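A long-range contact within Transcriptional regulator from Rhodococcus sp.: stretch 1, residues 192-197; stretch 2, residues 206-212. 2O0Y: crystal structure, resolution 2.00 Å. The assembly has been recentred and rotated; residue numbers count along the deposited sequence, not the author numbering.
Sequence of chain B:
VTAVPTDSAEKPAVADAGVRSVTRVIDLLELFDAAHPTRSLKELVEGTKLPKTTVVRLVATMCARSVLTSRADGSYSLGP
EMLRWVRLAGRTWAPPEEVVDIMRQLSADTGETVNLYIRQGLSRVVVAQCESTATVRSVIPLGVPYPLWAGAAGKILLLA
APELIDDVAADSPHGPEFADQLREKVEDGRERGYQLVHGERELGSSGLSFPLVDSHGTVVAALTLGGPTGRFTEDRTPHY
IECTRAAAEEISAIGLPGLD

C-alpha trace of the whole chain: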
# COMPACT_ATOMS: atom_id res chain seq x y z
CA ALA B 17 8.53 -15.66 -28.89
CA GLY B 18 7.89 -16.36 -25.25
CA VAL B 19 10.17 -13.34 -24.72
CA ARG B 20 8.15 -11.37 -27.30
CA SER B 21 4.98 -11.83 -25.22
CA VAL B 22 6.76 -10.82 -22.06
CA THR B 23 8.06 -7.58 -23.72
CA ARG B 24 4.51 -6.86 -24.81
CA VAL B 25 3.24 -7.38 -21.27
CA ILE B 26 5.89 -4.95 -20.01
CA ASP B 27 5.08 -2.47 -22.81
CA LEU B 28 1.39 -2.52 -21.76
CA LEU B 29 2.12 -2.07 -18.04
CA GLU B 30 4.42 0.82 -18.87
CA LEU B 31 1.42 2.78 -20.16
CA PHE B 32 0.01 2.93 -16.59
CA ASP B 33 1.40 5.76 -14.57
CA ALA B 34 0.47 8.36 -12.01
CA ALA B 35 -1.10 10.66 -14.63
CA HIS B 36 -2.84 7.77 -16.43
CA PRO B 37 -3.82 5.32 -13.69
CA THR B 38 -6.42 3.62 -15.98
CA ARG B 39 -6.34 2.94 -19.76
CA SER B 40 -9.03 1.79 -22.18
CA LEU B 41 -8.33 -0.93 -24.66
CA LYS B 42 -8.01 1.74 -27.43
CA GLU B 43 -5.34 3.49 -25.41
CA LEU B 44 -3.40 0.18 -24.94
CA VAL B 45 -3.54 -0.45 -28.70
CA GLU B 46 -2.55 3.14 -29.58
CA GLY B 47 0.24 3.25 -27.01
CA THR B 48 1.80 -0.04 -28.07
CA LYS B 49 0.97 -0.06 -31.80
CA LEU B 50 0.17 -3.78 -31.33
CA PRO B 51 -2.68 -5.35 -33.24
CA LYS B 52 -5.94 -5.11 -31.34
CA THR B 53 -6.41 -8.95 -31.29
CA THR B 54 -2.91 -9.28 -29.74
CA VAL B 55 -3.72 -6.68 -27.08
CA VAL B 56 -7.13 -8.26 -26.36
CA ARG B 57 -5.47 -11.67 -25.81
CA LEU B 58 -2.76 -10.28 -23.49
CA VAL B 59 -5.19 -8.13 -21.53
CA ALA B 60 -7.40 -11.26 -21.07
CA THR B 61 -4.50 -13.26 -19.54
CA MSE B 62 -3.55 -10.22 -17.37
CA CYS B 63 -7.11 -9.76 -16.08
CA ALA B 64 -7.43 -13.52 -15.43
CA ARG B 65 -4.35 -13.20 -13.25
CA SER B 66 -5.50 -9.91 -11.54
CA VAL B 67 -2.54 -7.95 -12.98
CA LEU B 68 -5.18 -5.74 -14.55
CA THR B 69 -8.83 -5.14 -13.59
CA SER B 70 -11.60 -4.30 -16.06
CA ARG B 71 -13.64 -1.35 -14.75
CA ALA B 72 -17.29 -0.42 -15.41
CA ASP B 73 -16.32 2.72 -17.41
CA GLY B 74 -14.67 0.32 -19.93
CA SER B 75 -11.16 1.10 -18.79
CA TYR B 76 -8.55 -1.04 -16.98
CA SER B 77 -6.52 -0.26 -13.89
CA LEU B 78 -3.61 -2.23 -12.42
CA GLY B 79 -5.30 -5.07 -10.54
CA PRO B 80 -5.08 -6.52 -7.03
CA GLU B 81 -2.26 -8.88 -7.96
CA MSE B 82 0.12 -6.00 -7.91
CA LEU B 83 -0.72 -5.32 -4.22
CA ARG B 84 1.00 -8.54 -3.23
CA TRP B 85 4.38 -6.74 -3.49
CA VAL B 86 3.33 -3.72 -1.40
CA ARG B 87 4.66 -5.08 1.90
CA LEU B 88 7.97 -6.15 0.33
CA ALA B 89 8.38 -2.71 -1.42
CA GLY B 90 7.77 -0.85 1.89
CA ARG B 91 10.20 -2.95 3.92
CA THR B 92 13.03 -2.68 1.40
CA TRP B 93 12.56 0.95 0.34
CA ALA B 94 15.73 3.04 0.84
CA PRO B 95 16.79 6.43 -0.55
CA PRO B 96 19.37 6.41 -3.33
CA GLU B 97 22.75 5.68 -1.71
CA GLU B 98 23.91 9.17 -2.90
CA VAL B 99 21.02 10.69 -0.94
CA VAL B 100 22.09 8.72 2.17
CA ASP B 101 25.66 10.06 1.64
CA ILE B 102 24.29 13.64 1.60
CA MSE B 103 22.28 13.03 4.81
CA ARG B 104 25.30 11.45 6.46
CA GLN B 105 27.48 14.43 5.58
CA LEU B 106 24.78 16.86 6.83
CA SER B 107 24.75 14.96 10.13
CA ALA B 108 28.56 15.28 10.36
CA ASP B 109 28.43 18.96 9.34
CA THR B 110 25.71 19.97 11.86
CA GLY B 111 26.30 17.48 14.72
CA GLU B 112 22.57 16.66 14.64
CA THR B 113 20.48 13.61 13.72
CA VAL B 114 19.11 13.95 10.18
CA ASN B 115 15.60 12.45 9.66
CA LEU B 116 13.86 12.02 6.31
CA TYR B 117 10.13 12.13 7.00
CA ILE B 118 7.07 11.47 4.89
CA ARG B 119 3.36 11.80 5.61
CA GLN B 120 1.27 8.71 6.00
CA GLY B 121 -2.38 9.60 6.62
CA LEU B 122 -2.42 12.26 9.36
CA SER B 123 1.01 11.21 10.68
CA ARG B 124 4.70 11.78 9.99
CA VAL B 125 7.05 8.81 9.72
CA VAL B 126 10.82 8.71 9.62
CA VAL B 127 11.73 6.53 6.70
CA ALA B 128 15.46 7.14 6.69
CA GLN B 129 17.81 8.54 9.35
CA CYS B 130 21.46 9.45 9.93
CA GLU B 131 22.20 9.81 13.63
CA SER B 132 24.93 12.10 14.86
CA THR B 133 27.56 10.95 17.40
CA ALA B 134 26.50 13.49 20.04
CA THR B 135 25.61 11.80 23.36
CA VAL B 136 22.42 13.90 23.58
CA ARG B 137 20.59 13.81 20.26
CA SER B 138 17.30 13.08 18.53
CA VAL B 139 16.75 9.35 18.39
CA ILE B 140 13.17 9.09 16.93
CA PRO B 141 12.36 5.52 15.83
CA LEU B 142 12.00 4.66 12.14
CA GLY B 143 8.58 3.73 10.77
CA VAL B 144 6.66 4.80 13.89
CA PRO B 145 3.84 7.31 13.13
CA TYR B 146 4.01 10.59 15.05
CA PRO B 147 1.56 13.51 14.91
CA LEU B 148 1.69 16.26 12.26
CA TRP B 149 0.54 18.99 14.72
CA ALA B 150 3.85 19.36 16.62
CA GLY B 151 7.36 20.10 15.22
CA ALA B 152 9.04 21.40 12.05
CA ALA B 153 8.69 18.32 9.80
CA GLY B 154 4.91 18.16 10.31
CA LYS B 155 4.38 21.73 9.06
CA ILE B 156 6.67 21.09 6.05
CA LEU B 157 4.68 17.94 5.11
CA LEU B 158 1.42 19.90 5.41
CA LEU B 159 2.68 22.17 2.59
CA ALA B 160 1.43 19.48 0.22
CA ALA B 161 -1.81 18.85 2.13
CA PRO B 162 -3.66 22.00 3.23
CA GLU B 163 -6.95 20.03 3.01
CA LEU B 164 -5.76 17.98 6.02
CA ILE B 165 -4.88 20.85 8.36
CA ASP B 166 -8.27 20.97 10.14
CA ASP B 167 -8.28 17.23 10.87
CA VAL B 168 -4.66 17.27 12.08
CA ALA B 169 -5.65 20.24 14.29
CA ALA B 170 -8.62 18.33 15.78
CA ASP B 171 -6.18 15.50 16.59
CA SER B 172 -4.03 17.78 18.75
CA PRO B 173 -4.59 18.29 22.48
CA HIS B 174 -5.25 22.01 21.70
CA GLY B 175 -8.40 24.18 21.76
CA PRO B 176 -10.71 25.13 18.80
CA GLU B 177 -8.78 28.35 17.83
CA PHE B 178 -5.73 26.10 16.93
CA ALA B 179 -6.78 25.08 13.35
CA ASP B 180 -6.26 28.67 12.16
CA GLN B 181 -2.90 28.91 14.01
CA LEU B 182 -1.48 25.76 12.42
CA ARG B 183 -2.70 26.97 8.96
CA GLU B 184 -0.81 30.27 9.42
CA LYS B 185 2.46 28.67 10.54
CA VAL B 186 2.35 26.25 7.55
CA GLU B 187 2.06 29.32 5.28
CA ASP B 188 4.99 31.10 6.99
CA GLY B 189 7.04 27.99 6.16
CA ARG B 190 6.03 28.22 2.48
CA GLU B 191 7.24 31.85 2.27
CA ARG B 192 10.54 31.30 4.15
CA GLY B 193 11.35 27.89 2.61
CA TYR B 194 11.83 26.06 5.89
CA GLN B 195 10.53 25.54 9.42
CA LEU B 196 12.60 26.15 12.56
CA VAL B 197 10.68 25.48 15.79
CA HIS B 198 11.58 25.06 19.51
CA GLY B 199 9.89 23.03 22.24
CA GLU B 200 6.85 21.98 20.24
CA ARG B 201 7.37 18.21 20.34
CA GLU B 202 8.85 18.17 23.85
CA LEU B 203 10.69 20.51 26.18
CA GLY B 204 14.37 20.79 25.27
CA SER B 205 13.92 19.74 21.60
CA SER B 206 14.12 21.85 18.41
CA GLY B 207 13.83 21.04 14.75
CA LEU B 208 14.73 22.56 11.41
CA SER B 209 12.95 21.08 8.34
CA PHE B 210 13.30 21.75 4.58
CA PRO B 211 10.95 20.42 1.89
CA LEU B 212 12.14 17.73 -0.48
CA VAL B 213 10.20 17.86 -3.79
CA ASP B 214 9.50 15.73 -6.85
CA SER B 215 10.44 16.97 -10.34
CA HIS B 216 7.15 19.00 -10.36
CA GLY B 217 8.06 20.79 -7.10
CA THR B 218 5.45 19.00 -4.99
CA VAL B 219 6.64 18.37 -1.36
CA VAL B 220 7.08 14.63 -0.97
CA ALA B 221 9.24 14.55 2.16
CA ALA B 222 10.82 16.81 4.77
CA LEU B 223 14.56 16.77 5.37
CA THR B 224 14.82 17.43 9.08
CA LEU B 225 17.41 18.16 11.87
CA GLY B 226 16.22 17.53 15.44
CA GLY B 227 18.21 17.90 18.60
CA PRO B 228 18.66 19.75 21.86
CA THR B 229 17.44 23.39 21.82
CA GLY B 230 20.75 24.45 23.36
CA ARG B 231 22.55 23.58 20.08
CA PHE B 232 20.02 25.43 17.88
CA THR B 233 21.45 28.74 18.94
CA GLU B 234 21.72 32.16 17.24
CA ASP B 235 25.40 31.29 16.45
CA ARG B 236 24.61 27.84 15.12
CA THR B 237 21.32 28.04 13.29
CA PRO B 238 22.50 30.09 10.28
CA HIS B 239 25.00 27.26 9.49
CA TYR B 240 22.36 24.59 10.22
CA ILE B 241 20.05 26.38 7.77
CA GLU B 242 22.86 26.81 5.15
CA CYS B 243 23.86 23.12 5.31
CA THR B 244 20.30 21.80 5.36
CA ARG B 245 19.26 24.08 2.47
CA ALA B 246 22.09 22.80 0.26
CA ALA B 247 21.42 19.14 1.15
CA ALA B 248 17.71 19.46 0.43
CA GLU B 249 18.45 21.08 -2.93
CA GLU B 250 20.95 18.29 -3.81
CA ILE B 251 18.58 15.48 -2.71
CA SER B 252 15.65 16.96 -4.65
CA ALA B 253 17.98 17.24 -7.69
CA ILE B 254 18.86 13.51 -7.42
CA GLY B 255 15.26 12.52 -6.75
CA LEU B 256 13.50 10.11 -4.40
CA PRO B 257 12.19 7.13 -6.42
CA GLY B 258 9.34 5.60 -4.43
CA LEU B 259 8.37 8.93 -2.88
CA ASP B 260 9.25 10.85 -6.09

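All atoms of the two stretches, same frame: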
# COMPACT_ATOMS: atom_id res chain seq x y z
N ARG B 192 9.12 31.36 3.73
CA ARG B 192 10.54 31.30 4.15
C ARG B 192 11.36 30.18 3.50
O ARG B 192 12.55 30.36 3.24
CB ARG B 192 10.59 31.12 5.66
CG ARG B 192 11.97 31.30 6.26
CD ARG B 192 11.83 31.29 7.75
NE ARG B 192 10.95 30.19 8.11
CZ ARG B 192 9.74 30.34 8.63
NH1 ARG B 192 9.27 31.58 8.89
NH2 ARG B 192 9.00 29.25 8.90
N GLY B 193 10.72 29.03 3.27
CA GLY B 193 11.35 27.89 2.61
C GLY B 193 11.76 26.80 3.58
O GLY B 193 12.30 25.78 3.18
N TYR B 194 11.53 27.04 4.87
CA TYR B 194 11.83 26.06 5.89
C TYR B 194 11.08 26.36 7.17
O TYR B 194 10.48 27.42 7.32
CB TYR B 194 13.35 25.99 6.16
CG TYR B 194 13.94 27.28 6.65
CD1 TYR B 194 14.48 28.21 5.76
CD2 TYR B 194 13.95 27.59 8.01
CE1 TYR B 194 15.00 29.45 6.24
CE2 TYR B 194 14.49 28.83 8.50
CZ TYR B 194 15.01 29.72 7.62
OH TYR B 194 15.54 30.91 8.09
N GLN B 195 11.12 25.40 8.08
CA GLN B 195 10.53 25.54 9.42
C GLN B 195 11.61 25.36 10.48
O GLN B 195 12.37 24.42 10.42
CB GLN B 195 9.46 24.46 9.64
CG GLN B 195 8.15 24.70 8.87
CD GLN B 195 7.28 25.70 9.54
OE1 GLN B 195 7.58 26.11 10.64
NE2 GLN B 195 6.17 26.09 8.88
N LEU B 196 11.67 26.27 11.45
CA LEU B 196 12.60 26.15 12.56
C LEU B 196 11.78 26.42 13.82
O LEU B 196 11.28 27.52 13.99
CB LEU B 196 13.75 27.18 12.39
CG LEU B 196 14.63 27.43 13.63
CD1 LEU B 196 15.44 26.20 13.94
CD2 LEU B 196 15.55 28.56 13.28
N VAL B 197 11.59 25.39 14.65
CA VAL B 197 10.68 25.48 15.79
C VAL B 197 11.40 24.98 17.05
O VAL B 197 12.33 24.14 16.95
CB VAL B 197 9.43 24.58 15.57
CG1 VAL B 197 8.74 24.90 14.23
CG2 VAL B 197 9.81 23.15 15.58
N SER B 206 14.31 20.86 19.47
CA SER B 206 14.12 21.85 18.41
C SER B 206 14.27 21.11 17.12
O SER B 206 14.82 20.02 17.09
CB SER B 206 15.16 23.00 18.43
OG SER B 206 15.02 23.85 19.54
N GLY B 207 13.80 21.72 16.04
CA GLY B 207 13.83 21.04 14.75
C GLY B 207 13.95 22.06 13.65
O GLY B 207 13.39 23.16 13.75
N LEU B 208 14.72 21.74 12.62
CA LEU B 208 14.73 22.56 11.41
C LEU B 208 14.36 21.59 10.28
O LEU B 208 14.99 20.55 10.16
CB LEU B 208 16.15 23.07 11.16
CG LEU B 208 16.54 23.68 9.81
CD1 LEU B 208 15.77 25.00 9.51
CD2 LEU B 208 18.03 23.95 9.86
N SER B 209 13.38 21.95 9.44
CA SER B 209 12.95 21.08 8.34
C SER B 209 12.91 21.82 7.01
O SER B 209 12.46 22.96 6.94
CB SER B 209 11.54 20.52 8.61
OG SER B 209 11.27 19.37 7.78
N PHE B 210 13.41 21.19 5.94
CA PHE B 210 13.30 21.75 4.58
C PHE B 210 12.45 20.79 3.75
O PHE B 210 12.53 19.57 3.96
CB PHE B 210 14.70 21.87 3.92
CG PHE B 210 15.40 23.18 4.22
CD1 PHE B 210 16.01 23.38 5.45
CD2 PHE B 210 15.41 24.21 3.29
CE1 PHE B 210 16.65 24.60 5.76
CE2 PHE B 210 16.05 25.42 3.60
CZ PHE B 210 16.66 25.60 4.82
N PRO B 211 11.69 21.31 2.75
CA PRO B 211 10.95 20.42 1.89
C PRO B 211 11.89 19.70 0.93
O PRO B 211 12.85 20.28 0.41
CB PRO B 211 10.03 21.37 1.09
CG PRO B 211 10.65 22.70 1.15
CD PRO B 211 11.49 22.73 2.41
N LEU B 212 11.57 18.43 0.67
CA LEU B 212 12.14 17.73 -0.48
C LEU B 212 11.00 17.57 -1.48
O LEU B 212 9.89 17.23 -1.08
CB LEU B 212 12.62 16.34 -0.04
CG LEU B 212 13.71 16.45 1.04
CD1 LEU B 212 14.01 15.00 1.51
CD2 LEU B 212 14.95 17.11 0.43

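The two stretches pair as neighbouring antiparallel β-strands, held by backbone hydrogen bonds and extended at the entry to the first strand by an aromatic and aliphatic cluster around Tyr194. The strand axes run at 173° and approach to 4.7 Å. Gln195 and Ser209 form a hydrogen-bonded pair, with Gln195 N to Ser209 O at 3.0 Å and Ser209 N to Gln195 O at 2.8 Å; two residues on, Val197 and Gly207 repeat the pattern, Val197 N to Gly207 O and Gly207 N to Val197 O both measuring 3.0 Å. Between them lies the non-hydrogen-bonded pair Leu196 and Leu208, whose CA atoms come within 4.3 Å. Here the alpha carbons face carbonyls instead, Leu208 CA lying 3.2 Å from Gln195 O and Leu196 CA 3.3 Å from Gly207 O.

Gly193 leaves the preceding helix with positive phi, where a CB would jam against the carbonyl of Arg192. Tyr194 follows in an extended conformation, its carbonyl O accepting hydrogen bonds from Arg192 NE (2.9 Å) and NH2 (2.8 Å). Its CB sits over the face of the Phe210 ring, 3.5 Å from the centroid, whereas the two rings, inclined by 27°, are slid apart and barely overlap. Tyr194 CD2 also packs against Leu208 CD1 at 3.5 Å, linking the aromatic pair to the leucines.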